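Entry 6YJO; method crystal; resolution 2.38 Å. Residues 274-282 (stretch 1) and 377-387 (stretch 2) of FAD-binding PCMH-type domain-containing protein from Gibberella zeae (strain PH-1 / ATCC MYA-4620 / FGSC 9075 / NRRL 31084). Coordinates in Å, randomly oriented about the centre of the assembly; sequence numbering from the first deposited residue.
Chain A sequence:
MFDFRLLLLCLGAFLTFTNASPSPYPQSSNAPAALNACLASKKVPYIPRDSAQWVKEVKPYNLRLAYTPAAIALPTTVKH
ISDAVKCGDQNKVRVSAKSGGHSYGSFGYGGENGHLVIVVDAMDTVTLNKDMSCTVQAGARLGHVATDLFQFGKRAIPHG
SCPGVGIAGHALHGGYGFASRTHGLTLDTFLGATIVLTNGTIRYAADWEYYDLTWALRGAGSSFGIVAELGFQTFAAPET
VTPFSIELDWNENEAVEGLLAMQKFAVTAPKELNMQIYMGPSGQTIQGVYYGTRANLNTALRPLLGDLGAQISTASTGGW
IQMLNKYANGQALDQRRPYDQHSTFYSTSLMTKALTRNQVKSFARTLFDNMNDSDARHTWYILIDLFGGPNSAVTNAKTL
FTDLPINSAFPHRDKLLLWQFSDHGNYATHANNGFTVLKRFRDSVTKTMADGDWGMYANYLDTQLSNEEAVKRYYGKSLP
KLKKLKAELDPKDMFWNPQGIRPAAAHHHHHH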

# COMPACT_ATOMS: atom_id res chain seq x y z
N ASN A 274 -10.40 10.75 10.53
CA ASN A 274 -9.66 10.26 9.37
C ASN A 274 -10.38 10.74 8.11
O ASN A 274 -11.60 10.58 8.00
N MET A 275 -9.63 11.32 7.17
CA MET A 275 -10.26 12.01 6.05
C MET A 275 -9.44 11.84 4.78
O MET A 275 -8.21 11.70 4.82
N GLN A 276 -10.14 11.85 3.65
CA GLN A 276 -9.56 12.01 2.32
C GLN A 276 -10.56 12.80 1.48
O GLN A 276 -11.72 12.98 1.87
N ILE A 277 -10.11 13.29 0.32
CA ILE A 277 -11.00 13.93 -0.64
C ILE A 277 -10.81 13.27 -2.00
O ILE A 277 -9.73 13.35 -2.60
N TYR A 278 -11.87 12.63 -2.49
CA TYR A 278 -11.93 12.19 -3.88
C TYR A 278 -12.19 13.39 -4.78
O TYR A 278 -13.14 14.15 -4.56
N MET A 279 -11.34 13.57 -5.79
CA MET A 279 -11.57 14.55 -6.84
C MET A 279 -11.66 13.82 -8.17
O MET A 279 -10.72 13.11 -8.55
N GLY A 280 -12.78 13.99 -8.86
CA GLY A 280 -12.98 13.38 -10.15
C GLY A 280 -13.31 14.42 -11.21
O GLY A 280 -13.34 15.62 -10.95
N PRO A 281 -13.58 13.96 -12.43
CA PRO A 281 -13.80 14.90 -13.54
C PRO A 281 -15.07 15.72 -13.41
O PRO A 281 -15.17 16.76 -14.08
N SER A 282 -16.04 15.31 -12.60
CA SER A 282 -17.33 15.99 -12.52
C SER A 282 -17.70 16.46 -11.12
O SER A 282 -18.79 17.00 -10.94
N ARG A 377 -8.95 13.47 -21.74
CA ARG A 377 -9.15 12.20 -21.06
C ARG A 377 -9.78 12.46 -19.69
O ARG A 377 -9.22 13.19 -18.87
N HIS A 378 -10.96 11.88 -19.46
CA HIS A 378 -11.71 12.07 -18.23
C HIS A 378 -11.85 10.79 -17.42
O HIS A 378 -12.73 10.69 -16.55
N THR A 379 -11.00 9.80 -17.67
CA THR A 379 -11.14 8.48 -17.06
C THR A 379 -10.18 8.33 -15.88
O THR A 379 -9.47 7.34 -15.74
N TRP A 380 -10.18 9.35 -15.01
CA TRP A 380 -9.24 9.45 -13.91
C TRP A 380 -9.98 9.83 -12.63
O TRP A 380 -11.17 10.17 -12.66
N TYR A 381 -9.27 9.75 -11.51
CA TYR A 381 -9.72 10.30 -10.24
C TYR A 381 -8.50 10.49 -9.35
O TYR A 381 -7.42 9.97 -9.64
N ILE A 382 -8.69 11.24 -8.27
CA ILE A 382 -7.59 11.60 -7.37
C ILE A 382 -8.05 11.45 -5.93
O ILE A 382 -9.16 11.85 -5.57
N LEU A 383 -7.18 10.87 -5.10
CA LEU A 383 -7.44 10.68 -3.67
C LEU A 383 -6.33 11.36 -2.88
O LEU A 383 -5.16 11.02 -3.03
N ILE A 384 -6.71 12.33 -2.05
CA ILE A 384 -5.77 13.08 -1.22
C ILE A 384 -6.12 12.77 0.23
O ILE A 384 -7.06 13.35 0.79
N ASP A 385 -5.36 11.87 0.84
CA ASP A 385 -5.56 11.55 2.25
C ASP A 385 -4.88 12.60 3.13
O ASP A 385 -3.82 13.12 2.79
N LEU A 386 -5.52 12.91 4.25
CA LEU A 386 -4.85 13.67 5.30
C LEU A 386 -3.98 12.69 6.08
O LEU A 386 -4.48 11.83 6.81
N PHE A 387 -2.66 12.82 5.92
CA PHE A 387 -1.70 11.77 6.23
C PHE A 387 -0.93 12.02 7.53
O PHE A 387 -0.82 11.11 8.36

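The most unusual feature of this antiparallel pairing lies at its end, where P281, which follows G280, lays its ring over the indole of W380. P281 CD sits 4.3 Å from the centroid of the six-membered ring of W380, only 3° off the normal, so CD sits almost directly over the ring centre, a CH-pi contact. W380 reaches this position with a p chi1 of 54°: its CA-to-CB bond points sideways, but the ring swings back, bringing CZ3 to 3.5 Å from M279 O near the ring plane. G280, between M279 and P281 in sequence, has no side chain, and a CB there would clash with the Y278 hydroxyl.

Upstream, strand alternation sorts the side chains onto two faces. One carries I277, M279, I382 and I384, all buried. I277 (t, t) sets CG2 3.7 Å from I384 CB. M279, with chi1 m, leads its end away, and its SD lies 4.0 Å from I384 CD1, a diagonal contact. Both isoleucines of the second strand are m, t.

The other face mixes polar, aromatic and aliphatic side chains: Q276, Y278, L383 and D385. Q276 (p, t) extends its amide so that NE2 donates to D385 OD1 at 2.7 Å; D385 is m. Their CA atoms approach to 4.0 Å, and the rule is that a non-hydrogen-bonded pair can be joined through its side chains. Next along, L383 (m, t) places CD2 3.8 Å from Y278 CB, at the edge of the tyrosine ring. Y278 (t) also brings CE2 to 3.5 Å from Y381 CB. Y381 (p) starts toward the first strand, but its end leads away; the two tyrosine rings are near parallel but slid apart, with centroids 6.0 Å apart and little overlap.

At the far end, L386 (m, t) points toward the first strand, and M275 CE, from a chi1 of -143° between wells, meets L386 CD1 at 3.5 Å.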

# COMPACT_ATOMS: atom_id res chain seq x y z
CB ASN A 274 -9.57 8.73 9.38
CG ASN A 274 -8.84 8.21 10.61
OD1 ASN A 274 -7.65 7.92 10.55
ND2 ASN A 274 -9.56 8.08 11.72
CB MET A 275 -10.41 13.51 6.35
CG MET A 275 -11.68 14.11 5.80
SD MET A 275 -11.99 15.76 6.46
CE MET A 275 -10.91 16.74 5.42
CB GLN A 276 -9.22 10.66 1.68
CG GLN A 276 -10.37 9.99 0.94
CD GLN A 276 -10.02 8.61 0.39
OE1 GLN A 276 -10.89 7.90 -0.12
NE2 GLN A 276 -8.76 8.22 0.48
CB ILE A 277 -10.76 15.45 -0.75
CG1 ILE A 277 -11.71 16.04 -1.80
CG2 ILE A 277 -9.31 15.76 -1.11
CD1 ILE A 277 -11.70 17.54 -1.89
CB TYR A 278 -13.05 11.15 -4.03
CG TYR A 278 -13.51 10.90 -5.46
CD1 TYR A 278 -14.38 11.78 -6.10
CD2 TYR A 278 -13.09 9.78 -6.15
CE1 TYR A 278 -14.79 11.56 -7.39
CE2 TYR A 278 -13.51 9.54 -7.45
CZ TYR A 278 -14.36 10.44 -8.06
OH TYR A 278 -14.78 10.21 -9.35
CB MET A 279 -10.47 15.60 -6.88
CG MET A 279 -10.13 16.21 -5.54
SD MET A 279 -8.96 17.58 -5.68
CE MET A 279 -9.87 18.74 -6.70
CB PRO A 281 -13.85 13.99 -14.77
CG PRO A 281 -14.25 12.64 -14.23
CD PRO A 281 -13.60 12.55 -12.88
CB SER A 282 -18.44 15.07 -13.06
OG SER A 282 -18.05 13.71 -12.97
CB ARG A 377 -7.82 11.48 -20.91
CG ARG A 377 -7.89 9.96 -20.73
CD ARG A 377 -6.49 9.38 -20.71
NE ARG A 377 -6.43 7.97 -20.30
CZ ARG A 377 -6.43 6.93 -21.13
NH1 ARG A 377 -6.49 7.11 -22.44
NH2 ARG A 377 -6.36 5.70 -20.64
CB HIS A 378 -13.10 12.62 -18.54
CG HIS A 378 -13.09 14.01 -19.09
ND1 HIS A 378 -14.02 14.45 -20.01
CD2 HIS A 378 -12.27 15.06 -18.85
CE1 HIS A 378 -13.76 15.72 -20.31
NE2 HIS A 378 -12.71 16.10 -19.62
CB THR A 379 -10.90 7.39 -18.11
OG1 THR A 379 -11.20 6.10 -17.55
CG2 THR A 379 -9.46 7.42 -18.63
CB TRP A 380 -8.14 10.49 -14.20
CG TRP A 380 -8.69 11.84 -14.57
CD1 TRP A 380 -8.90 12.33 -15.83
CD2 TRP A 380 -9.12 12.87 -13.67
NE1 TRP A 380 -9.42 13.60 -15.77
CE2 TRP A 380 -9.56 13.96 -14.45
CE3 TRP A 380 -9.16 12.99 -12.27
CZ2 TRP A 380 -10.05 15.14 -13.89
CZ3 TRP A 380 -9.64 14.17 -11.72
CH2 TRP A 380 -10.08 15.22 -12.53
CB TYR A 381 -10.77 9.40 -9.57
CG TYR A 381 -10.25 8.07 -9.09
CD1 TYR A 381 -9.61 7.95 -7.87
CD2 TYR A 381 -10.41 6.92 -9.86
CE1 TYR A 381 -9.13 6.73 -7.42
CE2 TYR A 381 -9.94 5.70 -9.42
CZ TYR A 381 -9.30 5.61 -8.21
OH TYR A 381 -8.84 4.38 -7.78
CB ILE A 382 -7.11 13.04 -7.65
CG1 ILE A 382 -6.55 13.15 -9.07
CG2 ILE A 382 -6.08 13.47 -6.60
CD1 ILE A 382 -6.17 14.55 -9.50
CB LEU A 383 -7.51 9.19 -3.31
CG LEU A 383 -8.61 8.37 -3.99
CD1 LEU A 383 -8.61 6.94 -3.48
CD2 LEU A 383 -9.97 9.02 -3.78
CB ILE A 384 -5.82 14.59 -1.49
CG1 ILE A 384 -6.02 14.86 -2.98
CG2 ILE A 384 -4.55 15.26 -1.00
CD1 ILE A 384 -5.94 16.33 -3.35
CB ASP A 385 -4.98 10.17 2.57
CG ASP A 385 -5.75 9.05 1.91
OD1 ASP A 385 -6.87 8.74 2.37
OD2 ASP A 385 -5.23 8.47 0.93
CB LEU A 386 -5.87 14.37 6.19
CG LEU A 386 -6.83 15.32 5.45
CD1 LEU A 386 -7.57 16.23 6.43
CD2 LEU A 386 -6.10 16.14 4.39
CB PHE A 387 -0.72 11.63 5.07
CG PHE A 387 0.30 10.55 5.25
CD1 PHE A 387 0.01 9.24 4.88
CD2 PHE A 387 1.55 10.83 5.76
CE1 PHE A 387 0.95 8.24 5.03
CE2 PHE A 387 2.49 9.83 5.91
CZ PHE A 387 2.19 8.54 5.54